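Local coordinates for protein Rab GDP dissociation inhibitor alpha (PDB 6C87) that probably binds prenylated Rab GTPases in their GDP-bound form, slows nucleotide release and keeps them soluble between rounds of membrane attachment, at residues Val128-Thr133 and Leu221-Leu226; Tyr157-Asn162 and Phe170-Asp175; Thr176-Tyr181 and Tyr206-Pro211; Ala199-Asp204 and Leu213-Arg218. One frame throughout, in Å; residues are numbered along the deposited sequence.

Overall arrangement
All four contacts lie in the helical part of the chain, consistent with the all-helical domain II of the GDI family. Helix 212-229 runs through the group. Interactions 1 and 4 both use it, and interactions 2 and 3 pack against it through nearby side chains. Along the chain, interaction 1 spans the other three. Interaction 2 closes before interactions 3 and 4 open, and the segments of these two alternate. Interactions 3 and 4 are the closest pair, with centres about 9 Å apart. Interactions 1 and 3 are about 20 Å apart, centre to centre. Together the contacts hold loops and short helices of this region against each other and around helix 212-229.

Interaction 1 of 4, residues Val128-Thr133 and Leu221-Leu226; sequences VPITPT and LYEDSL
Ile130 and Tyr222 carry the apolar packing here, with Val128, Glu223 and Leu226 around them. Ile130 CD1 rests against Tyr222 CE1 at 3.4 Å, and the two side chains cross obliquely. Ile130 CG1 is anti to its carbonyl carbon (chi1 -61°) and lies beside both Tyr222 and Leu226. The CG1 branch serves Tyr222 through CD1 and slides past Leu226 in the opposite direction, with Ile130 CG1 to Leu226 CD2 at 3.7 Å. The CG2 methyl goes to the aliphatic part of Glu223, with Ile130 CG2 to Glu223 CG at 3.8 Å. Val128 meets the phenol end of the tyrosine, and Val128 CB lies 3.7 Å from Tyr222 OH.

No hydrogen bond joins the two segments. The Tyr222 hydroxyl is bonded instead to Ser117 OG. Thr131 is the N-cap of helix 132-135, and its side chain caps a backbone N in the first turn. Glu134 accepts from Thr131 N in return, consistent with a capping box.

The contact lies near the surface, where the loop after strand 124-127 meets helix 212-229. Val128 also touches strand 111-121. Val128 and Ile130 both reach Val198 of helix 188-198, and Tyr222 packs on Met90 of strand 89-90.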
# COMPACT_ATOMS: atom_id res chain seq x y z
N VAL A 128 -8.85 -15.89 -31.35
CA VAL A 128 -9.31 -14.73 -30.60
C VAL A 128 -8.68 -13.47 -31.18
O VAL A 128 -7.44 -13.37 -31.24
CB VAL A 128 -8.99 -14.88 -29.10
CG1 VAL A 128 -9.33 -13.60 -28.36
CG2 VAL A 128 -9.74 -16.07 -28.50
N PRO A 129 -9.47 -12.50 -31.64
CA PRO A 129 -8.88 -11.27 -32.19
C PRO A 129 -8.55 -10.27 -31.10
O PRO A 129 -9.32 -10.05 -30.16
CB PRO A 129 -9.97 -10.74 -33.12
CG PRO A 129 -11.26 -11.27 -32.55
CD PRO A 129 -10.94 -12.50 -31.73
N ILE A 130 -7.37 -9.64 -31.22
CA ILE A 130 -6.85 -8.72 -30.23
C ILE A 130 -6.73 -7.31 -30.78
O ILE A 130 -7.23 -6.35 -30.18
CB ILE A 130 -5.50 -9.21 -29.66
CG1 ILE A 130 -5.71 -10.55 -29.00
CG2 ILE A 130 -4.95 -8.22 -28.67
CD1 ILE A 130 -6.81 -10.49 -27.96
N THR A 131 -6.06 -7.15 -31.91
CA THR A 131 -5.85 -5.82 -32.45
C THR A 131 -7.12 -5.32 -33.13
O THR A 131 -7.98 -6.12 -33.53
CB THR A 131 -4.70 -5.84 -33.45
OG1 THR A 131 -5.06 -6.64 -34.58
CG2 THR A 131 -3.43 -6.40 -32.81
N PRO A 132 -7.28 -4.00 -33.24
CA PRO A 132 -8.42 -3.48 -34.02
C PRO A 132 -8.48 -4.02 -35.44
O PRO A 132 -9.57 -4.19 -35.98
CB PRO A 132 -8.19 -1.96 -33.99
CG PRO A 132 -7.44 -1.73 -32.72
CD PRO A 132 -6.53 -2.92 -32.57
N THR A 133 -7.32 -4.29 -36.05
CA THR A 133 -7.30 -4.84 -37.40
C THR A 133 -7.88 -6.25 -37.43
O THR A 133 -8.63 -6.61 -38.34
CB THR A 133 -5.87 -4.82 -37.94
OG1 THR A 133 -5.30 -3.53 -37.72
CG2 THR A 133 -5.87 -5.09 -39.43
N LEU A 221 -3.39 -7.04 -20.25
CA LEU A 221 -2.64 -8.18 -19.75
C LEU A 221 -2.60 -9.30 -20.78
O LEU A 221 -1.54 -9.90 -21.02
CB LEU A 221 -3.27 -8.67 -18.45
CG LEU A 221 -2.68 -9.94 -17.83
CD1 LEU A 221 -1.23 -9.72 -17.43
CD2 LEU A 221 -3.53 -10.36 -16.64
N TYR A 222 -3.74 -9.57 -21.41
CA TYR A 222 -3.81 -10.59 -22.45
C TYR A 222 -2.90 -10.24 -23.62
O TYR A 222 -2.10 -11.07 -24.06
CB TYR A 222 -5.27 -10.76 -22.92
CG TYR A 222 -5.52 -11.89 -23.90
CD1 TYR A 222 -5.06 -11.82 -25.21
CD2 TYR A 222 -6.23 -13.03 -23.52
CE1 TYR A 222 -5.28 -12.85 -26.11
CE2 TYR A 222 -6.46 -14.07 -24.42
CZ TYR A 222 -5.97 -13.97 -25.72
OH TYR A 222 -6.19 -14.98 -26.63
N GLU A 223 -2.99 -9.01 -24.12
CA GLU A 223 -2.19 -8.61 -25.27
C GLU A 223 -0.70 -8.61 -24.95
O GLU A 223 0.11 -9.03 -25.78
CB GLU A 223 -2.64 -7.23 -25.75
CG GLU A 223 -1.89 -6.69 -26.95
CD GLU A 223 -2.19 -5.22 -27.23
OE1 GLU A 223 -2.48 -4.47 -26.27
OE2 GLU A 223 -2.14 -4.82 -28.41
N ASP A 224 -0.32 -8.15 -23.76
CA ASP A 224 1.09 -8.14 -23.37
C ASP A 224 1.64 -9.56 -23.25
O ASP A 224 2.74 -9.85 -23.75
CB ASP A 224 1.28 -7.37 -22.07
CG ASP A 224 1.33 -5.86 -22.27
OD1 ASP A 224 0.94 -5.12 -21.35
OD2 ASP A 224 1.71 -5.41 -23.38
N SER A 225 0.91 -10.44 -22.57
CA SER A 225 1.35 -11.82 -22.44
C SER A 225 1.41 -12.51 -23.80
O SER A 225 2.36 -13.25 -24.10
CB SER A 225 0.43 -12.57 -21.48
OG SER A 225 0.48 -11.99 -20.19
N LEU A 226 0.42 -12.24 -24.66
CA LEU A 226 0.38 -12.84 -25.99
C LEU A 226 1.60 -12.44 -26.81
O LEU A 226 2.14 -13.27 -27.56
CB LEU A 226 -0.91 -12.43 -26.70
CG LEU A 226 -1.16 -12.70 -28.20
CD1 LEU A 226 -1.44 -14.16 -28.49
CD2 LEU A 226 -2.29 -11.83 -28.75

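Interaction 2 of 4, residues Tyr157-Asn162 and Phe170-Asp175; sequences YDYDQN and FDCSKD
Cys172 sits on Tyr159, and this pair is the tightly packed part of the contact. The sulfur lies over one face of the ring, with Cys172 SG 3.6 Å from the Tyr159 ring centroid and 18° off the ring normal. This is a sulfur-aromatic contact. Cys172 CB also lies over the ring, in a CH-pi contact 4.0 Å from the Tyr159 centroid. With SG anti to its own carbonyl carbon (chi1 -61°), the sulfur lies over the ring while the backbone N meets the hydroxyl. That hydrogen bond, from Cys172 N to Tyr159 OH, is 3.0 Å long, with an N-H...O angle of 152°. One tyrosine thus meets cysteine by ring face and by hydroxyl.

The other side is looser and more open to solvent. Gln161 bends at chi2 and brings its amide group beside Ser173, with Gln161 CD 3.9 Å from Ser173 CB. Each segment is also braced from within. Asp160 OD1 accepts from Asn162 N in an Asx turn. Asp175 OD2 accepts from Asp171 N, and Asp171 O takes the N-H groups of Lys174 and Asp175.

Both segments belong to the connection between helices 143-157 and 177-184. Tyr159 packs on Leu213 and Ile216 of helix 212-229 and stacks with His167. Cys172 touches Tyr155 of helix 143-157 and Ile180 of helix 177-184.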
# COMPACT_ATOMS: atom_id res chain seq x y z
N TYR A 157 -8.02 0.42 -26.60
CA TYR A 157 -6.56 0.31 -26.62
C TYR A 157 -5.89 1.68 -26.66
O TYR A 157 -4.75 1.81 -26.23
CB TYR A 157 -6.10 -0.53 -27.81
N ASP A 158 -6.59 2.71 -27.15
CA ASP A 158 -6.06 4.06 -27.16
C ASP A 158 -6.38 4.83 -25.89
O ASP A 158 -5.94 5.98 -25.75
CB ASP A 158 -6.59 4.84 -28.36
CG ASP A 158 -5.92 4.44 -29.66
OD1 ASP A 158 -5.03 3.57 -29.61
OD2 ASP A 158 -6.27 5.00 -30.71
N TYR A 159 -7.12 4.23 -24.96
CA TYR A 159 -7.50 4.94 -23.74
C TYR A 159 -6.28 5.15 -22.85
O TYR A 159 -5.54 4.21 -22.55
CB TYR A 159 -8.59 4.19 -22.98
CG TYR A 159 -9.13 4.97 -21.81
CD1 TYR A 159 -10.11 5.94 -22.00
CD2 TYR A 159 -8.65 4.76 -20.52
CE1 TYR A 159 -10.60 6.68 -20.93
CE2 TYR A 159 -9.14 5.50 -19.45
CZ TYR A 159 -10.12 6.45 -19.66
OH TYR A 159 -10.61 7.18 -18.61
N ASP A 160 -6.09 6.40 -22.43
CA ASP A 160 -5.06 6.77 -21.46
C ASP A 160 -5.77 7.52 -20.35
O ASP A 160 -6.39 8.56 -20.59
CB ASP A 160 -3.99 7.64 -22.12
CG ASP A 160 -2.83 7.99 -21.19
OD1 ASP A 160 -2.92 7.71 -19.97
OD2 ASP A 160 -1.83 8.56 -21.67
N GLN A 161 -5.70 6.99 -19.13
CA GLN A 161 -6.40 7.62 -18.02
C GLN A 161 -5.85 9.02 -17.74
O GLN A 161 -6.60 9.94 -17.42
CB GLN A 161 -6.30 6.74 -16.77
CG GLN A 161 -7.04 7.29 -15.56
CD GLN A 161 -8.54 7.40 -15.80
OE1 GLN A 161 -9.08 8.50 -15.92
NE2 GLN A 161 -9.20 6.26 -15.90
N ASN A 162 -4.53 9.18 -17.86
CA ASN A 162 -3.88 10.46 -17.61
C ASN A 162 -3.95 11.41 -18.81
O ASN A 162 -3.58 12.58 -18.67
CB ASN A 162 -2.42 10.23 -17.21
CG ASN A 162 -2.30 9.25 -16.05
OD1 ASN A 162 -3.01 9.35 -15.06
ND2 ASN A 162 -1.40 8.28 -16.20
N PHE A 170 -15.87 9.62 -21.74
CA PHE A 170 -15.99 8.57 -20.74
C PHE A 170 -14.83 8.65 -19.76
O PHE A 170 -13.70 8.96 -20.14
CB PHE A 170 -16.00 7.18 -21.40
CG PHE A 170 -17.29 6.85 -22.09
CD1 PHE A 170 -18.41 6.51 -21.37
CD2 PHE A 170 -17.37 6.88 -23.48
CE1 PHE A 170 -19.60 6.20 -22.01
CE2 PHE A 170 -18.55 6.58 -24.13
CZ PHE A 170 -19.67 6.23 -23.39
N ASP A 171 -15.12 8.39 -18.49
CA ASP A 171 -14.11 8.27 -17.44
C ASP A 171 -14.12 6.81 -17.00
O ASP A 171 -14.90 6.42 -16.13
CB ASP A 171 -14.39 9.21 -16.27
CG ASP A 171 -13.33 9.11 -15.17
OD1 ASP A 171 -13.42 9.89 -14.19
OD2 ASP A 171 -12.40 8.29 -15.30
N CYS A 172 -13.22 6.02 -17.59
CA CYS A 172 -13.23 4.58 -17.35
C CYS A 172 -12.82 4.22 -15.93
O CYS A 172 -13.03 3.07 -15.52
CB CYS A 172 -12.32 3.89 -18.37
SG CYS A 172 -12.86 4.15 -20.08
N SER A 173 -12.24 5.16 -15.18
CA SER A 173 -12.00 4.92 -13.76
C SER A 173 -13.31 4.88 -12.97
O SER A 173 -13.37 4.25 -11.91
CB SER A 173 -11.08 6.00 -13.19
OG SER A 173 -11.58 7.28 -13.49
N LYS A 174 -14.35 5.56 -13.45
CA LYS A 174 -15.65 5.58 -12.79
C LYS A 174 -16.76 4.91 -13.59
O LYS A 174 -17.58 4.20 -13.01
CB LYS A 174 -16.06 7.03 -12.48
N ASP A 175 -16.81 5.12 -14.91
CA ASP A 175 -17.85 4.52 -15.74
C ASP A 175 -17.63 3.02 -15.91
O ASP A 175 -16.50 2.53 -15.88
CB ASP A 175 -17.89 5.19 -17.12
CG ASP A 175 -18.35 6.63 -17.06
OD1 ASP A 175 -19.12 6.97 -16.14
OD2 ASP A 175 -17.96 7.41 -17.95

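Interaction 3 of 4, residues Thr176-Tyr181 and Tyr206-Pro211; sequences TMDKIY and YMTTVP
The rings of Tyr181 and Tyr206 meet through their hydroxyls, and the two side chains cross at about a right angle. Tyr206 OH lies in plane at the edge of the Tyr181 ring, and Tyr181 OH lies likewise at the edge of the Tyr206 ring. The two hydroxyls share a hydrogen bond of 2.8 Å, and either could be the donor. Met177 SD lies over one face of Tyr181. Met207 CG sits 3.6 Å above the plane of the Tyr206 ring, toward its rim, and also at the edge of Tyr181. Tyr201 stacks on the other face of Tyr206. The extended Met207 chain carries its sulfur past the Tyr181 edge, a Met-aromatic contact with SD 5.1 Å from the Tyr181 centroid.

This joins the start of helix 177-184 to the short helix 206-209. Both belong to the helical part of the GDI fold, and Met177 and Tyr206 also pack on Val215 of helix 212-229.

The backbones meet where Asp178 N donates to Met207 O at 2.9 Å. Thr176 fills in beside this bond. Its methyl lies near two carbonyl oxygens, with Thr176 CG2 3.5 Å from Thr208 O and 3.6 Å from Val210 O. Asp178 OD2 lies against the methyl Thr208 CG2.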
# COMPACT_ATOMS: atom_id res chain seq x y z
N THR A 176 -18.73 2.30 -16.09
CA THR A 176 -18.70 0.86 -16.31
C THR A 176 -18.73 0.52 -17.80
O THR A 176 -18.95 1.37 -18.66
CB THR A 176 -19.86 0.17 -15.58
OG1 THR A 176 -21.11 0.73 -16.02
CG2 THR A 176 -19.73 0.34 -14.08
N MET A 177 -18.51 -0.77 -18.08
CA MET A 177 -18.38 -1.21 -19.47
C MET A 177 -19.70 -1.17 -20.22
O MET A 177 -19.70 -1.03 -21.45
CB MET A 177 -17.78 -2.61 -19.51
CG MET A 177 -16.33 -2.60 -19.93
SD MET A 177 -16.14 -1.74 -21.50
CE MET A 177 -14.39 -1.94 -21.77
N ASP A 178 -20.83 -1.32 -19.52
CA ASP A 178 -22.12 -1.34 -20.21
C ASP A 178 -22.38 -0.04 -20.96
O ASP A 178 -22.94 -0.05 -22.06
CB ASP A 178 -23.25 -1.61 -19.21
CG ASP A 178 -23.34 -0.56 -18.11
OD1 ASP A 178 -22.35 0.16 -17.87
OD2 ASP A 178 -24.41 -0.46 -17.47
N LYS A 179 -21.96 1.09 -20.38
CA LYS A 179 -22.15 2.38 -21.06
C LYS A 179 -21.28 2.48 -22.31
O LYS A 179 -21.70 3.09 -23.30
CB LYS A 179 -21.86 3.53 -20.09
N ILE A 180 -20.08 1.91 -22.27
CA ILE A 180 -19.20 1.95 -23.44
C ILE A 180 -19.70 1.01 -24.53
O ILE A 180 -19.69 1.36 -25.72
CB ILE A 180 -17.76 1.62 -23.02
CG1 ILE A 180 -17.31 2.54 -21.89
CG2 ILE A 180 -16.83 1.72 -24.21
CD1 ILE A 180 -15.85 2.43 -21.57
N TYR A 181 -20.16 -0.18 -24.14
CA TYR A 181 -20.69 -1.13 -25.13
C TYR A 181 -21.88 -0.54 -25.86
O TYR A 181 -21.92 -0.51 -27.10
CB TYR A 181 -21.10 -2.43 -24.44
CG TYR A 181 -19.97 -3.36 -24.07
CD1 TYR A 181 -18.80 -3.42 -24.82
CD2 TYR A 181 -20.08 -4.19 -22.96
CE1 TYR A 181 -17.78 -4.28 -24.47
CE2 TYR A 181 -19.07 -5.05 -22.60
CZ TYR A 181 -17.92 -5.09 -23.36
OH TYR A 181 -16.92 -5.96 -22.99
N TYR A 206 -19.93 -8.09 -14.86
CA TYR A 206 -18.89 -7.07 -14.77
C TYR A 206 -19.28 -5.79 -15.49
O TYR A 206 -18.77 -4.72 -15.15
CB TYR A 206 -17.58 -7.59 -15.38
CG TYR A 206 -17.63 -7.66 -16.89
CD1 TYR A 206 -18.16 -8.77 -17.54
CD2 TYR A 206 -17.18 -6.59 -17.67
CE1 TYR A 206 -18.23 -8.82 -18.92
CE2 TYR A 206 -17.26 -6.64 -19.06
CZ TYR A 206 -17.78 -7.76 -19.68
OH TYR A 206 -17.86 -7.81 -21.06
N MET A 207 -20.18 -5.89 -16.47
CA MET A 207 -20.55 -4.74 -17.29
C MET A 207 -21.16 -3.61 -16.47
O MET A 207 -21.15 -2.46 -16.92
CB MET A 207 -21.53 -5.16 -18.38
CG MET A 207 -20.96 -6.06 -19.46
SD MET A 207 -22.26 -6.60 -20.60
CE MET A 207 -21.35 -7.70 -21.67
N THR A 208 -21.69 -3.91 -15.28
CA THR A 208 -22.30 -2.91 -14.43
C THR A 208 -21.65 -2.79 -13.06
O THR A 208 -21.93 -1.81 -12.35
CB THR A 208 -23.81 -3.20 -14.25
OG1 THR A 208 -23.99 -4.49 -13.66
CG2 THR A 208 -24.53 -3.14 -15.58
N THR A 209 -20.81 -3.74 -12.66
CA THR A 209 -20.26 -3.77 -11.32
C THR A 209 -18.78 -3.41 -11.26
O THR A 209 -18.27 -3.17 -10.16
CB THR A 209 -20.46 -5.15 -10.68
OG1 THR A 209 -19.69 -6.13 -11.38
CG2 THR A 209 -21.93 -5.54 -10.72
N VAL A 210 -18.09 -3.34 -12.39
CA VAL A 210 -16.65 -3.09 -12.39
C VAL A 210 -16.35 -1.92 -13.33
O VAL A 210 -16.93 -1.84 -14.42
CB VAL A 210 -15.88 -4.35 -12.81
CG1 VAL A 210 -14.40 -4.08 -13.02
CG2 VAL A 210 -16.06 -5.46 -11.78
N PRO A 211 -15.44 -1.01 -12.97
CA PRO A 211 -15.10 0.09 -13.88
C PRO A 211 -14.42 -0.41 -15.14
O PRO A 211 -13.70 -1.41 -15.14
CB PRO A 211 -14.16 0.98 -13.04
CG PRO A 211 -13.65 0.09 -11.95
CD PRO A 211 -14.76 -0.89 -11.67

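Interaction 4 of 4, residues Ala199-Asp204 and Leu213-Arg218; sequences ALYTDD and LEVIER
Ala199 meets Arg218 through both its methyl group and its carbonyl. Ala199 CB is 4.0 Å from Arg218 CB, beside the start of the long side chain. Ala199 O accepts a hydrogen bond from Arg218 NH1 of 2.6 Å. The donor lies nearly along the C=O axis, with a C=O...N angle of 170°. The oxygen is at the edge of the guanidinium, tilted 18° from its plane.

Leu200 comes next and leaves helix 188-198 with positive phi. It contributes little, with CB 4.2 Å from Arg218 NH1.

The Tyr201 ring takes the guanidinium over one face. Arg218 CZ is 4.2 Å from the ring centroid, a cation-pi contact, and the two planes are 31° apart. Arg218 is extended from CG to NE, which lets CD and NE pass the phenol end. Tyr201 OH also touches Val215 CG2 at 3.7 Å. Tyr206 lies on the opposite face. The contact ties the loop after helix 188-198 to helix 212-229 in the helical part of the GDI fold.

Arg218 NH2 has a further partner, a salt bridge to Glu422 of helix 422-436. The guanidinium is therefore held by a carbonyl, a ring face and a carboxylate. Three kinds of interaction probably limit its movement, and its positive charge is probably balanced in part by Glu422. The Ala199 carbonyl, at the end of a helix, would add some negative potential.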
# COMPACT_ATOMS: atom_id res chain seq x y z
N ALA A 199 -10.84 -10.88 -21.74
CA ALA A 199 -10.78 -10.40 -20.36
C ALA A 199 -11.05 -11.51 -19.34
O ALA A 199 -10.81 -11.29 -18.15
CB ALA A 199 -11.76 -9.25 -20.16
N LEU A 200 -11.56 -12.66 -19.79
CA LEU A 200 -11.71 -13.88 -19.00
C LEU A 200 -12.78 -13.78 -17.91
O LEU A 200 -12.70 -14.45 -16.89
CB LEU A 200 -10.37 -14.30 -18.37
CG LEU A 200 -9.22 -14.52 -19.34
CD1 LEU A 200 -8.13 -15.34 -18.66
CD2 LEU A 200 -9.69 -15.19 -20.65
N TYR A 201 -13.80 -12.95 -18.13
CA TYR A 201 -14.97 -13.01 -17.26
C TYR A 201 -15.80 -14.24 -17.61
O TYR A 201 -15.79 -14.72 -18.74
CB TYR A 201 -15.82 -11.75 -17.40
CG TYR A 201 -15.19 -10.50 -16.83
CD1 TYR A 201 -15.07 -10.33 -15.45
CD2 TYR A 201 -14.71 -9.49 -17.66
CE1 TYR A 201 -14.49 -9.19 -14.92
CE2 TYR A 201 -14.13 -8.35 -17.14
CZ TYR A 201 -14.03 -8.20 -15.77
OH TYR A 201 -13.45 -7.07 -15.24
N THR A 202 -16.51 -14.75 -16.61
CA THR A 202 -17.33 -15.94 -16.79
C THR A 202 -18.80 -15.61 -16.98
O THR A 202 -19.55 -16.48 -17.43
CB THR A 202 -17.17 -16.87 -15.59
OG1 THR A 202 -17.67 -16.22 -14.42
CG2 THR A 202 -15.71 -17.19 -15.38
N ASP A 203 -19.22 -14.38 -16.65
CA ASP A 203 -20.55 -13.90 -16.97
C ASP A 203 -20.46 -12.39 -17.20
O ASP A 203 -19.41 -11.77 -17.01
CB ASP A 203 -21.56 -14.23 -15.87
CG ASP A 203 -21.18 -13.68 -14.51
OD1 ASP A 203 -20.93 -12.46 -14.39
OD2 ASP A 203 -21.16 -14.46 -13.54
N ASP A 204 -21.59 -11.79 -17.58
CA ASP A 204 -21.60 -10.40 -17.99
C ASP A 204 -21.94 -9.43 -16.86
O ASP A 204 -22.18 -8.25 -17.13
CB ASP A 204 -22.59 -10.21 -19.14
CG ASP A 204 -22.12 -10.88 -20.41
OD1 ASP A 204 -20.90 -11.14 -20.51
OD2 ASP A 204 -22.96 -11.12 -21.30
N LEU A 213 -11.96 0.73 -16.64
CA LEU A 213 -10.50 0.76 -16.57
C LEU A 213 -9.94 -0.58 -16.10
O LEU A 213 -8.84 -0.97 -16.51
CB LEU A 213 -10.05 1.88 -15.64
CG LEU A 213 -8.57 2.26 -15.58
CD1 LEU A 213 -8.07 2.65 -16.96
CD2 LEU A 213 -8.32 3.38 -14.58
N GLU A 214 -10.67 -1.29 -15.24
CA GLU A 214 -10.25 -2.63 -14.85
C GLU A 214 -10.39 -3.61 -16.00
O GLU A 214 -9.55 -4.49 -16.18
CB GLU A 214 -11.06 -3.09 -13.64
CG GLU A 214 -10.21 -3.66 -12.53
CD GLU A 214 -11.05 -4.22 -11.42
OE1 GLU A 214 -11.52 -5.37 -11.55
OE2 GLU A 214 -11.26 -3.50 -10.42
N VAL A 215 -11.47 -3.47 -16.78
CA VAL A 215 -11.67 -4.30 -17.96
C VAL A 215 -10.56 -4.06 -18.97
O VAL A 215 -10.02 -5.01 -19.56
CB VAL A 215 -13.06 -4.02 -18.58
CG1 VAL A 215 -13.27 -4.85 -19.84
CG2 VAL A 215 -14.16 -4.28 -17.55
N ILE A 216 -10.19 -2.79 -19.18
CA ILE A 216 -9.12 -2.46 -20.11
C ILE A 216 -7.80 -3.06 -19.63
O ILE A 216 -7.02 -3.58 -20.43
CB ILE A 216 -9.00 -0.93 -20.27
CG1 ILE A 216 -10.24 -0.35 -20.96
CG2 ILE A 216 -7.74 -0.56 -21.05
CD1 ILE A 216 -10.25 1.18 -21.02
N GLU A 217 -7.55 -3.01 -18.32
CA GLU A 217 -6.32 -3.59 -17.78
C GLU A 217 -6.23 -5.08 -18.08
O GLU A 217 -5.15 -5.58 -18.44
CB GLU A 217 -6.24 -3.33 -16.27
N ARG A 218 -7.35 -5.80 -18.00
CA ARG A 218 -7.36 -7.23 -18.30
C ARG A 218 -7.06 -7.50 -19.77
O ARG A 218 -6.36 -8.46 -20.11
CB ARG A 218 -8.70 -7.85 -17.94
CG ARG A 218 -9.05 -7.89 -16.49
CD ARG A 218 -10.45 -8.48 -16.37
NE ARG A 218 -10.75 -8.96 -15.03
CZ ARG A 218 -10.80 -10.24 -14.69
NH1 ARG A 218 -10.57 -11.18 -15.60
NH2 ARG A 218 -11.08 -10.59 -13.44